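Local coordinates for protein Cif-like 1 (Burkholderia cenocepacia, PDB 7JQY) that is a Cif-like epoxide hydrolase of the alpha/beta hydrolase fold that probably opens epoxide rings by adding water, at residues B[55-60]-B[226-231]; B[60-65]-B[205-210]; B[133-138]-B[239-244]; B[250-255]-B[261-266]. The protein carries 1 engineered substitution. All coordinates share one frame; numbering follows the deposited sequence.

Contact 1: residues B[55-60]-B[226-231]; sequences HGWPQT and ELYRAF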
# COMPACT_ATOMS: atom_id res chain seq x y z
N HIS B 55 0.90 28.42 19.60
CA HIS B 55 1.81 27.73 18.69
C HIS B 55 1.52 28.12 17.24
O HIS B 55 0.62 28.92 16.94
CB HIS B 55 1.64 26.22 18.85
CG HIS B 55 0.30 25.75 18.39
ND1 HIS B 55 -0.01 25.56 17.06
CD2 HIS B 55 -0.84 25.49 19.08
CE1 HIS B 55 -1.26 25.18 16.95
NE2 HIS B 55 -1.79 25.13 18.16
N GLY B 56 2.26 27.53 16.31
CA GLY B 56 2.07 27.74 14.89
C GLY B 56 1.97 26.42 14.13
O GLY B 56 1.53 25.40 14.67
N TRP B 57 2.35 26.49 12.85
CA TRP B 57 2.40 25.34 11.94
C TRP B 57 3.84 24.90 11.74
O TRP B 57 4.72 25.75 11.52
CB TRP B 57 1.78 25.68 10.58
CG TRP B 57 1.49 24.46 9.75
CD1 TRP B 57 0.28 23.80 9.65
CD2 TRP B 57 2.41 23.72 8.94
NE1 TRP B 57 0.41 22.71 8.82
CE2 TRP B 57 1.71 22.64 8.38
CE3 TRP B 57 3.78 23.87 8.65
CZ2 TRP B 57 2.32 21.71 7.53
CZ3 TRP B 57 4.38 22.95 7.81
CH2 TRP B 57 3.65 21.88 7.26
N PRO B 58 4.14 23.59 11.81
CA PRO B 58 3.23 22.49 12.13
C PRO B 58 3.36 22.09 13.59
O PRO B 58 4.07 21.14 13.90
CB PRO B 58 3.72 21.36 11.23
CG PRO B 58 5.25 21.63 11.10
CD PRO B 58 5.50 23.08 11.53
N GLN B 59 2.68 22.80 14.48
CA GLN B 59 2.91 22.65 15.91
C GLN B 59 1.59 22.44 16.64
O GLN B 59 0.51 22.49 16.06
CB GLN B 59 3.66 23.86 16.47
CG GLN B 59 4.90 24.23 15.63
CD GLN B 59 5.70 25.34 16.26
OE1 GLN B 59 5.18 26.43 16.54
NE2 GLN B 59 6.98 25.07 16.50
N THR B 60 1.72 22.16 17.94
CA THR B 60 0.63 22.12 18.89
C THR B 60 1.11 22.85 20.13
O THR B 60 2.23 23.39 20.15
CB THR B 60 0.23 20.69 19.24
OG1 THR B 60 1.34 20.05 19.88
CG2 THR B 60 -0.20 19.89 18.02
N GLU B 226 -5.78 25.30 5.52
CA GLU B 226 -6.73 26.40 5.41
C GLU B 226 -6.23 27.66 6.10
O GLU B 226 -6.70 28.76 5.76
CB GLU B 226 -8.08 25.98 6.01
CG GLU B 226 -8.81 24.88 5.23
CD GLU B 226 -9.28 25.33 3.86
OE1 GLU B 226 -9.59 26.53 3.70
OE2 GLU B 226 -9.35 24.48 2.94
N LEU B 227 -5.31 27.54 7.05
CA LEU B 227 -4.67 28.74 7.59
C LEU B 227 -3.92 29.47 6.48
O LEU B 227 -3.98 30.70 6.39
CB LEU B 227 -3.69 28.36 8.71
CG LEU B 227 -4.24 27.52 9.85
CD1 LEU B 227 -3.10 26.89 10.68
CD2 LEU B 227 -5.08 28.42 10.70
N TYR B 228 -3.23 28.72 5.62
CA TYR B 228 -2.48 29.27 4.50
C TYR B 228 -3.40 29.71 3.36
O TYR B 228 -3.09 30.66 2.64
CB TYR B 228 -1.46 28.25 3.99
CG TYR B 228 -0.36 27.94 5.00
CD1 TYR B 228 0.90 28.50 4.86
CD2 TYR B 228 -0.58 27.08 6.07
CE1 TYR B 228 1.91 28.24 5.77
CE2 TYR B 228 0.42 26.80 6.98
CZ TYR B 228 1.67 27.39 6.83
OH TYR B 228 2.67 27.13 7.72
N ARG B 229 -4.52 29.01 3.17
CA ARG B 229 -5.45 29.40 2.12
C ARG B 229 -6.17 30.69 2.48
O ARG B 229 -6.71 31.35 1.59
CB ARG B 229 -6.43 28.27 1.85
CG ARG B 229 -5.79 27.11 1.14
CD ARG B 229 -6.45 25.79 1.51
NE ARG B 229 -5.56 24.68 1.17
CZ ARG B 229 -5.85 23.40 1.38
NH1 ARG B 229 -7.01 23.05 1.95
NH2 ARG B 229 -4.96 22.46 1.04
N ALA B 230 -6.14 31.08 3.75
CA ALA B 230 -6.71 32.34 4.21
C ALA B 230 -5.72 33.51 4.16
O ALA B 230 -6.09 34.62 4.56
CB ALA B 230 -7.22 32.19 5.65
N PHE B 231 -4.47 33.29 3.75
CA PHE B 231 -3.48 34.39 3.73
C PHE B 231 -3.95 35.63 2.97
O PHE B 231 -3.79 36.74 3.51
CB PHE B 231 -2.14 33.90 3.18
CG PHE B 231 -1.28 33.19 4.19
CD1 PHE B 231 -1.63 33.16 5.53
CD2 PHE B 231 -0.14 32.51 3.79
CE1 PHE B 231 -0.84 32.49 6.46
CE2 PHE B 231 0.65 31.84 4.71
CZ PHE B 231 0.31 31.83 6.04

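Contact 2: residues B[60-65]-B[205-210]; sequences TWYTWR and NDDIAV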
# COMPACT_ATOMS: atom_id res chain seq x y z
N THR B 60 1.72 22.16 17.94
CA THR B 60 0.63 22.12 18.89
C THR B 60 1.11 22.85 20.13
O THR B 60 2.23 23.39 20.15
CB THR B 60 0.23 20.69 19.24
OG1 THR B 60 1.34 20.05 19.88
CG2 THR B 60 -0.20 19.89 18.02
N TRP B 61 0.30 22.81 21.19
CA TRP B 61 0.72 23.35 22.49
C TRP B 61 2.06 22.76 22.93
O TRP B 61 2.81 23.41 23.67
CB TRP B 61 -0.34 23.05 23.55
CG TRP B 61 -0.34 21.61 23.98
CD1 TRP B 61 -1.12 20.60 23.48
CD2 TRP B 61 0.50 21.01 24.98
NE1 TRP B 61 -0.81 19.42 24.10
CE2 TRP B 61 0.17 19.64 25.03
CE3 TRP B 61 1.50 21.50 25.84
CZ2 TRP B 61 0.80 18.75 25.90
CZ3 TRP B 61 2.12 20.61 26.71
CH2 TRP B 61 1.77 19.26 26.73
N TYR B 62 2.37 21.54 22.48
CA TYR B 62 3.55 20.82 22.96
C TYR B 62 4.84 21.59 22.72
O TYR B 62 5.86 21.28 23.34
CB TYR B 62 3.59 19.44 22.28
CG TYR B 62 4.75 18.53 22.67
CD1 TYR B 62 4.71 17.78 23.84
CD2 TYR B 62 5.86 18.40 21.84
CE1 TYR B 62 5.76 16.93 24.18
CE2 TYR B 62 6.91 17.55 22.17
CZ TYR B 62 6.86 16.82 23.34
OH TYR B 62 7.90 15.98 23.67
N THR B 63 4.83 22.59 21.83
CA THR B 63 6.05 23.34 21.57
C THR B 63 6.47 24.21 22.75
O THR B 63 7.65 24.56 22.85
CB THR B 63 5.90 24.18 20.30
OG1 THR B 63 7.20 24.58 19.85
CG2 THR B 63 5.06 25.42 20.53
N TRP B 64 5.56 24.51 23.67
CA TRP B 64 5.84 25.33 24.84
C TRP B 64 6.25 24.51 26.06
O TRP B 64 6.28 25.04 27.17
CB TRP B 64 4.61 26.18 25.20
CG TRP B 64 4.13 27.01 24.04
CD1 TRP B 64 3.03 26.77 23.28
CD2 TRP B 64 4.73 28.19 23.52
NE1 TRP B 64 2.91 27.73 22.31
CE2 TRP B 64 3.94 28.62 22.44
CE3 TRP B 64 5.87 28.93 23.85
CZ2 TRP B 64 4.25 29.76 21.68
CZ3 TRP B 64 6.18 30.07 23.10
CH2 TRP B 64 5.37 30.47 22.04
N ARG B 65 6.56 23.22 25.86
CA ARG B 65 6.76 22.32 26.99
C ARG B 65 7.88 22.76 27.91
O ARG B 65 7.81 22.52 29.13
CB ARG B 65 7.03 20.91 26.47
CG ARG B 65 8.31 20.80 25.67
CD ARG B 65 8.31 19.54 24.84
NE ARG B 65 9.49 19.47 23.99
CZ ARG B 65 9.57 20.04 22.79
NH1 ARG B 65 8.53 20.71 22.30
NH2 ARG B 65 10.70 19.93 22.09
N ASN B 205 14.16 13.40 17.06
CA ASN B 205 13.09 12.99 16.16
C ASN B 205 11.81 12.69 16.92
O ASN B 205 10.71 12.94 16.41
CB ASN B 205 13.50 11.74 15.38
CG ASN B 205 14.56 12.01 14.34
OD1 ASN B 205 14.76 13.15 13.92
ND2 ASN B 205 15.23 10.95 13.91
N ASP B 206 11.93 12.15 18.14
CA ASP B 206 10.72 11.81 18.89
C ASP B 206 9.91 13.05 19.21
O ASP B 206 8.68 12.98 19.23
CB ASP B 206 11.08 11.07 20.18
CG ASP B 206 11.83 9.78 19.93
OD1 ASP B 206 11.86 9.30 18.76
OD2 ASP B 206 12.39 9.24 20.90
N ASP B 207 10.56 14.19 19.43
CA ASP B 207 9.81 15.41 19.73
C ASP B 207 9.08 15.92 18.49
O ASP B 207 7.90 16.28 18.57
CB ASP B 207 10.76 16.49 20.25
CG ASP B 207 11.05 16.36 21.73
OD1 ASP B 207 10.19 15.83 22.48
OD2 ASP B 207 12.15 16.80 22.13
N ILE B 208 9.76 15.97 17.35
CA ILE B 208 9.11 16.44 16.12
C ILE B 208 7.97 15.50 15.72
O ILE B 208 6.93 15.94 15.22
CB ILE B 208 10.15 16.61 14.99
CG1 ILE B 208 11.35 17.44 15.47
CG2 ILE B 208 9.51 17.29 13.78
CD1 ILE B 208 12.58 17.27 14.62
N ALA B 209 8.13 14.20 15.98
CA ALA B 209 7.09 13.23 15.63
C ALA B 209 5.79 13.47 16.40
O ALA B 209 4.71 13.12 15.92
CB ALA B 209 7.59 11.81 15.86
N VAL B 210 5.88 14.09 17.58
CA VAL B 210 4.67 14.45 18.30
C VAL B 210 3.84 15.42 17.47
O VAL B 210 2.61 15.27 17.35
CB VAL B 210 5.04 15.05 19.67
CG1 VAL B 210 3.80 15.60 20.36
CG2 VAL B 210 5.76 14.01 20.51
O HOH W 1 11.92 18.07 24.47

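Contact 3: residues B[133-138]-B[239-244]; sequences AAQWPT and KAFMKH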
# COMPACT_ATOMS: atom_id res chain seq x y z
N ALA B 133 -4.43 41.55 19.73
CA ALA B 133 -4.07 42.86 20.25
C ALA B 133 -4.66 43.99 19.42
O ALA B 133 -5.01 45.04 19.96
CB ALA B 133 -2.55 43.00 20.33
N ALA B 134 -4.80 43.79 18.10
CA ALA B 134 -5.33 44.85 17.26
C ALA B 134 -6.82 45.05 17.50
O ALA B 134 -7.30 46.19 17.48
CB ALA B 134 -5.07 44.54 15.79
N GLN B 135 -7.56 43.97 17.75
CA GLN B 135 -9.00 44.06 17.93
C GLN B 135 -9.41 44.44 19.35
O GLN B 135 -10.44 45.09 19.53
CB GLN B 135 -9.67 42.74 17.53
CG GLN B 135 -9.90 42.60 16.03
CD GLN B 135 -10.17 41.18 15.62
OE1 GLN B 135 -11.13 40.89 14.90
NE2 GLN B 135 -9.31 40.26 16.07
N TRP B 136 -8.65 44.02 20.36
CA TRP B 136 -8.98 44.32 21.76
C TRP B 136 -7.72 44.77 22.48
O TRP B 136 -7.23 44.10 23.40
CB TRP B 136 -9.62 43.09 22.43
CG TRP B 136 -10.80 42.60 21.64
CD1 TRP B 136 -12.06 43.12 21.65
CD2 TRP B 136 -10.81 41.52 20.70
NE1 TRP B 136 -12.86 42.43 20.78
CE2 TRP B 136 -12.12 41.44 20.18
CE3 TRP B 136 -9.85 40.60 20.26
CZ2 TRP B 136 -12.49 40.48 19.24
CZ3 TRP B 136 -10.22 39.66 19.31
CH2 TRP B 136 -11.53 39.61 18.82
N PRO B 137 -7.20 45.94 22.12
CA PRO B 137 -5.90 46.37 22.68
C PRO B 137 -5.89 46.57 24.19
O PRO B 137 -4.85 46.35 24.82
CB PRO B 137 -5.62 47.70 21.95
CG PRO B 137 -6.64 47.78 20.84
CD PRO B 137 -7.81 46.96 21.26
N THR B 138 -7.01 47.00 24.78
CA THR B 138 -7.03 47.18 26.23
C THR B 138 -6.85 45.85 26.96
O THR B 138 -6.39 45.83 28.11
CB THR B 138 -8.32 47.88 26.66
OG1 THR B 138 -9.45 47.05 26.36
CG2 THR B 138 -8.47 49.22 25.93
N LYS B 239 -3.46 44.75 6.96
CA LYS B 239 -3.05 46.07 6.47
C LYS B 239 -3.93 47.16 7.07
O LYS B 239 -3.47 48.26 7.37
CB LYS B 239 -3.16 46.09 4.94
CG LYS B 239 -2.14 45.21 4.22
CD LYS B 239 -2.50 44.98 2.74
CE LYS B 239 -1.38 45.15 1.74
NZ LYS B 239 -1.60 44.15 0.64
N ALA B 240 -5.22 46.85 7.23
CA ALA B 240 -6.13 47.75 7.92
C ALA B 240 -5.80 47.84 9.41
O ALA B 240 -5.89 48.92 10.00
CB ALA B 240 -7.58 47.29 7.72
N PHE B 241 -5.41 46.73 10.02
CA PHE B 241 -5.06 46.75 11.44
C PHE B 241 -3.87 47.66 11.72
O PHE B 241 -3.79 48.27 12.79
CB PHE B 241 -4.73 45.33 11.92
CG PHE B 241 -5.94 44.43 12.17
CD1 PHE B 241 -7.20 44.97 12.41
CD2 PHE B 241 -5.79 43.05 12.17
CE1 PHE B 241 -8.29 44.14 12.64
CE2 PHE B 241 -6.87 42.21 12.40
CZ PHE B 241 -8.12 42.75 12.64
N MET B 242 -2.95 47.79 10.78
CA MET B 242 -1.71 48.52 11.02
C MET B 242 -1.83 50.02 10.85
O MET B 242 -0.82 50.72 10.82
CB MET B 242 -0.61 48.01 10.10
CG MET B 242 0.17 46.84 10.65
SD MET B 242 1.33 46.28 9.40
CE MET B 242 0.18 45.94 8.08
N LYS B 243 -3.03 50.56 10.79
CA LYS B 243 -3.16 51.97 10.73
C LYS B 243 -3.04 52.51 12.13
O LYS B 243 -2.71 53.64 12.33
CB LYS B 243 -4.53 52.38 10.22
CG LYS B 243 -5.00 51.71 8.96
CD LYS B 243 -4.04 51.93 7.85
CE LYS B 243 -4.56 51.38 6.55
NZ LYS B 243 -3.51 51.32 5.52
N HIS B 244 -3.29 51.67 13.12
CA HIS B 244 -3.33 52.02 14.53
C HIS B 244 -2.26 51.14 15.15
O HIS B 244 -2.46 49.93 15.32
CB HIS B 244 -4.71 51.75 15.11
CG HIS B 244 -5.83 52.47 14.42
ND1 HIS B 244 -5.96 53.84 14.45
CD2 HIS B 244 -6.88 52.01 13.69
CE1 HIS B 244 -7.05 54.20 13.78
NE2 HIS B 244 -7.62 53.10 13.31

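Contact 4: residues B[250-255]-B[261-266]; sequences VLALAG and AKELDM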
# COMPACT_ATOMS: atom_id res chain seq x y z
N VAL B 250 5.66 45.62 23.52
CA VAL B 250 5.82 44.50 22.61
C VAL B 250 7.27 44.05 22.63
O VAL B 250 8.19 44.88 22.64
CB VAL B 250 5.39 44.86 21.18
CG1 VAL B 250 5.70 43.72 20.22
CG2 VAL B 250 3.90 45.22 21.15
N LEU B 251 7.47 42.73 22.66
CA LEU B 251 8.79 42.11 22.60
C LEU B 251 8.87 41.27 21.34
O LEU B 251 7.93 40.53 21.03
CB LEU B 251 9.05 41.24 23.84
CG LEU B 251 10.28 40.33 23.85
CD1 LEU B 251 11.56 41.14 23.96
CD2 LEU B 251 10.19 39.30 24.98
N ALA B 252 9.97 41.41 20.59
CA ALA B 252 10.20 40.68 19.35
C ALA B 252 11.46 39.84 19.48
O ALA B 252 12.52 40.36 19.85
CB ALA B 252 10.33 41.64 18.15
N LEU B 253 11.35 38.54 19.17
CA LEU B 253 12.47 37.60 19.31
C LEU B 253 12.56 36.67 18.11
O LEU B 253 11.54 36.26 17.55
CB LEU B 253 12.33 36.76 20.58
CG LEU B 253 12.20 37.47 21.92
CD1 LEU B 253 11.81 36.47 23.01
CD2 LEU B 253 13.50 38.17 22.28
N ALA B 254 13.79 36.32 17.73
CA ALA B 254 14.02 35.36 16.65
C ALA B 254 15.47 34.88 16.72
O ALA B 254 16.31 35.48 17.38
CB ALA B 254 13.72 35.96 15.28
N GLY B 255 15.72 33.74 16.07
CA GLY B 255 17.07 33.19 16.07
C GLY B 255 17.95 33.84 15.03
O GLY B 255 17.50 34.25 13.96
N ALA B 261 17.01 39.67 13.30
CA ALA B 261 16.65 41.06 13.55
C ALA B 261 15.43 41.50 12.77
O ALA B 261 14.86 42.55 13.09
CB ALA B 261 17.83 41.98 13.20
N LYS B 262 15.01 40.75 11.74
CA LYS B 262 13.86 41.18 10.96
C LYS B 262 12.54 40.99 11.71
O LYS B 262 11.53 41.58 11.31
CB LYS B 262 13.81 40.41 9.64
CG LYS B 262 15.09 40.49 8.82
CD LYS B 262 15.03 39.61 7.57
CE LYS B 262 16.40 39.44 6.93
NZ LYS B 262 17.27 38.43 7.64
N GLU B 263 12.52 40.20 12.78
CA GLU B 263 11.34 40.18 13.65
C GLU B 263 11.20 41.50 14.36
O GLU B 263 10.09 41.98 14.62
CB GLU B 263 11.45 39.05 14.67
CG GLU B 263 10.14 38.72 15.37
CD GLU B 263 9.18 37.98 14.47
OE1 GLU B 263 9.59 37.67 13.32
OE2 GLU B 263 8.03 37.71 14.90
N LEU B 264 12.35 42.10 14.64
CA LEU B 264 12.43 43.33 15.39
C LEU B 264 12.00 44.50 14.50
O LEU B 264 11.24 45.37 14.94
CB LEU B 264 13.89 43.43 15.82
CG LEU B 264 14.33 42.80 17.14
CD1 LEU B 264 14.39 41.24 16.92
CD2 LEU B 264 15.69 43.33 17.54
N ASP B 265 12.44 44.49 13.24
CA ASP B 265 11.96 45.45 12.24
C ASP B 265 10.47 45.27 11.96
O ASP B 265 9.72 46.25 11.85
CB ASP B 265 12.75 45.30 10.94
CG ASP B 265 14.24 45.37 11.17
OD1 ASP B 265 15.00 44.83 10.33
OD2 ASP B 265 14.66 45.94 12.20
N MET B 266 10.03 44.02 11.82
CA MET B 266 8.63 43.75 11.51
C MET B 266 7.72 44.28 12.61
O MET B 266 6.67 44.87 12.33
CB MET B 266 8.43 42.25 11.32
CG MET B 266 7.03 41.83 10.98
SD MET B 266 5.99 41.52 12.41
CE MET B 266 7.05 40.55 13.47

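Contact 1: residues B[55-60]-B[226-231]
Trp57 and Tyr228 meet here as a buried T-shaped pair. Tyr228 pushes the CE2 edge of its ring at one face of the indole; the five-membered ring of Trp57 and the phenol ring have centroids 5.3 Å apart, with planes at 86°. The closest approach is off the rings: the hydroxyl OH of Tyr228 stands 3.3 Å from CB of Trp57, and Tyr228 CE2 comes within 3.8 Å of Trp57 CG. Trp57 has CG anti to its own nitrogen (chi1 -165°), which turns the indole out toward helix 220-229. Tyr228 has CG anti to the carbonyl carbon (chi1 -66°) and reaches across from the helix to meet it. The other indole face is taken by Pro58, whose CB lies over its centre 3.4 Å above the plane, a position consistent with the cis peptide between the two residues.

The turn that carries Trp57 is tied by its own bonds. Gly56 O accepts from both His55 ND1 and Gln59 N, while Gly56 N donates to Gln59 OE1 at 3.1 Å, in the carbonyl plane on a lone pair. This cis-proline His-Gly-Trp-Pro turn is the HGXP motif of epoxide hydrolases. Trp57 N donates to OG of the engineered Ser123 at the apparent nucleophile elbow, consistent with a place in the oxyanion hole.

No hydrogen bond crosses between the two segments. Tyr228 and Pro58 sandwich the indole through dispersion and edge-to-face attraction, limiting its rotation, while polar bonds within the turn set the backbone beside the elbow.

Contact 2: residues B[60-65]-B[205-210]
Tyr62 gives its OH proton to Asp207 OD1 over 2.6 Å, the one direct hydrogen bond between these segments. Its CG lies opposite the backbone nitrogen (chi1 -179°), which sends the ring out to Asp207 and Val210. The phenol comes to the carboxylate on the anti side of OD1, 29° out of its plane. OD1 has a second donor in Gly17 N, from the N-terminal part of the chain. Asp207 OD2 turns to Arg65 instead: NH2 of Arg65 makes a long salt bridge to it at 3.4 Å, and water 1 completes the join, accepting from Arg65 NE at 2.8 Å and donating to Asp207 OD2 at 2.7 Å.

The remaining guanidinium nitrogen is occupied too. Arg65 NH1 donates to Tyr62 O at 2.9 Å from above the carbonyl plane; Arg65 N reaches the same oxygen from the opposite face. Outside the segments NH1 bonds to Tyr211 OH and NH2 pairs with Asp288. At the start of the segment, Thr60 OG1 accepts from Tyr62 N in an ST turn.

The Tyr62 ring is held between aliphatic groups on its two faces. Val210 CG1 makes a CH-pi contact 3.9 Å from the Tyr62 ring centroid, and Arg65 CD lies over the opposite face. With both carboxylate oxygens engaged by donors, Asp207 probably stays ionised although buried, and its carboxylate links helix 205-215 to the 60-65 loop by way of a tyrosine hydroxyl, an arginine and a water.

Contact 3: residues B[133-138]-B[239-244]
The ends of two helices come close here, helix 124-135 and helix 231-241, with the CA atoms of Ala134 and Phe241 6.1 Å apart and the backbone leaving helical geometry just afterwards in both, at Trp136 and at Met242. After helix 231-241 the backbone folds through a type I beta turn from Phe241 to His244, whose closing bond from His244 N to Phe241 O is weak.

One aromatic ring does most of the work. Phe241 points toward helix 124-135 and offers a face to the methyl of Ala134: CB sits 4.0 Å from the ring centroid, 23° off the normal, a CH-pi contact displaced toward the CG side of the ring, where Ala134 CB and Phe241 CG are 3.7 Å apart. The far end of the ring is met by Gln135. Its CG comes within 3.8 Å of Phe241 CZ, and its amide plane is inclined 47° to the ring. CG of Gln135 is placed anti to the carbonyl carbon (chi1 -82°), and the extended chain then passes slantwise across the CZ end of the ring. CG and the amide carbon CD both lie against CZ, while NE2 donates to Ala131 O, one turn back in the same helix.

Tyr130 and Ala131 also touch Phe241, and Ala99 reaches it from helix 98-111, so three helices gather round the phenyl. This is the alpha/beta hydrolase arrangement in which the helix following the nucleophile elbow packs against neighbouring helices on one side of the central sheet, here at the C-terminal end of that helix, near the surface.

Contact 4: residues B[250-255]-B[261-266]
With chi1 at -165°, Glu263 holds CG opposite its own nitrogen, which carries the side chain across strand 250-255 and puts CG 3.6 Å from Leu253 O; the bend at the next bond (chi2 74°) turns the carboxylate off from there. The touching is done by the aliphatic half, and Glu263 CB rests 3.9 Å from the methyl CB of Ala254. Leu264 instead places CG anti to its carbonyl carbon, bringing CD1 to 3.6 Å from Ala252 O.

Strand 250-255 and helix 262-268 are the first two elements of a beta-alpha-beta crossover that returns to the parallel neighbour strand 274-279, the edge strand of the alpha/beta hydrolase sheet within this chain. The axes of the strand and of helical residues 262-266 run roughly antiparallel, at 153°, and approach to 7.0 Å.

Small residues on the strand allow that closeness. Ala252 and Ala254 both point their methyls at the helix, and Ala252 CB comes to 3.6 Å from the backbone oxygen of Glu263, with the CA atoms of Ala252 and Leu264 5.3 Å apart. Leu253, alternating between them, turns its side chain to the other face of the sheet, where Phe293, Leu294 and Gln297 of helix 291-303 receive it.

Contacts 1, 2 and 4 are buried, whereas contact 3 lies at the surface, its centre about 18 Å from that of the chain. Contacts 1 and 2 share Thr60 and touch each other, both tying the loop after strand 50-54 to successive helices, 220-229 and 205-215. Contact 1 does so mainly with an aromatic pair, contact 2 with charge, a hydroxyl and a water. Contacts 1 and 3 use consecutive helices, and contact 3 is likewise aromatic but sets a phenyl against a methyl and a glutamine. Contact 4 is the one that includes a sheet strand, and it is local in sequence, closed by alanine methyls and aliphatic carbons against backbone carbonyls; only contact 2 has a hydrogen bond between its segments.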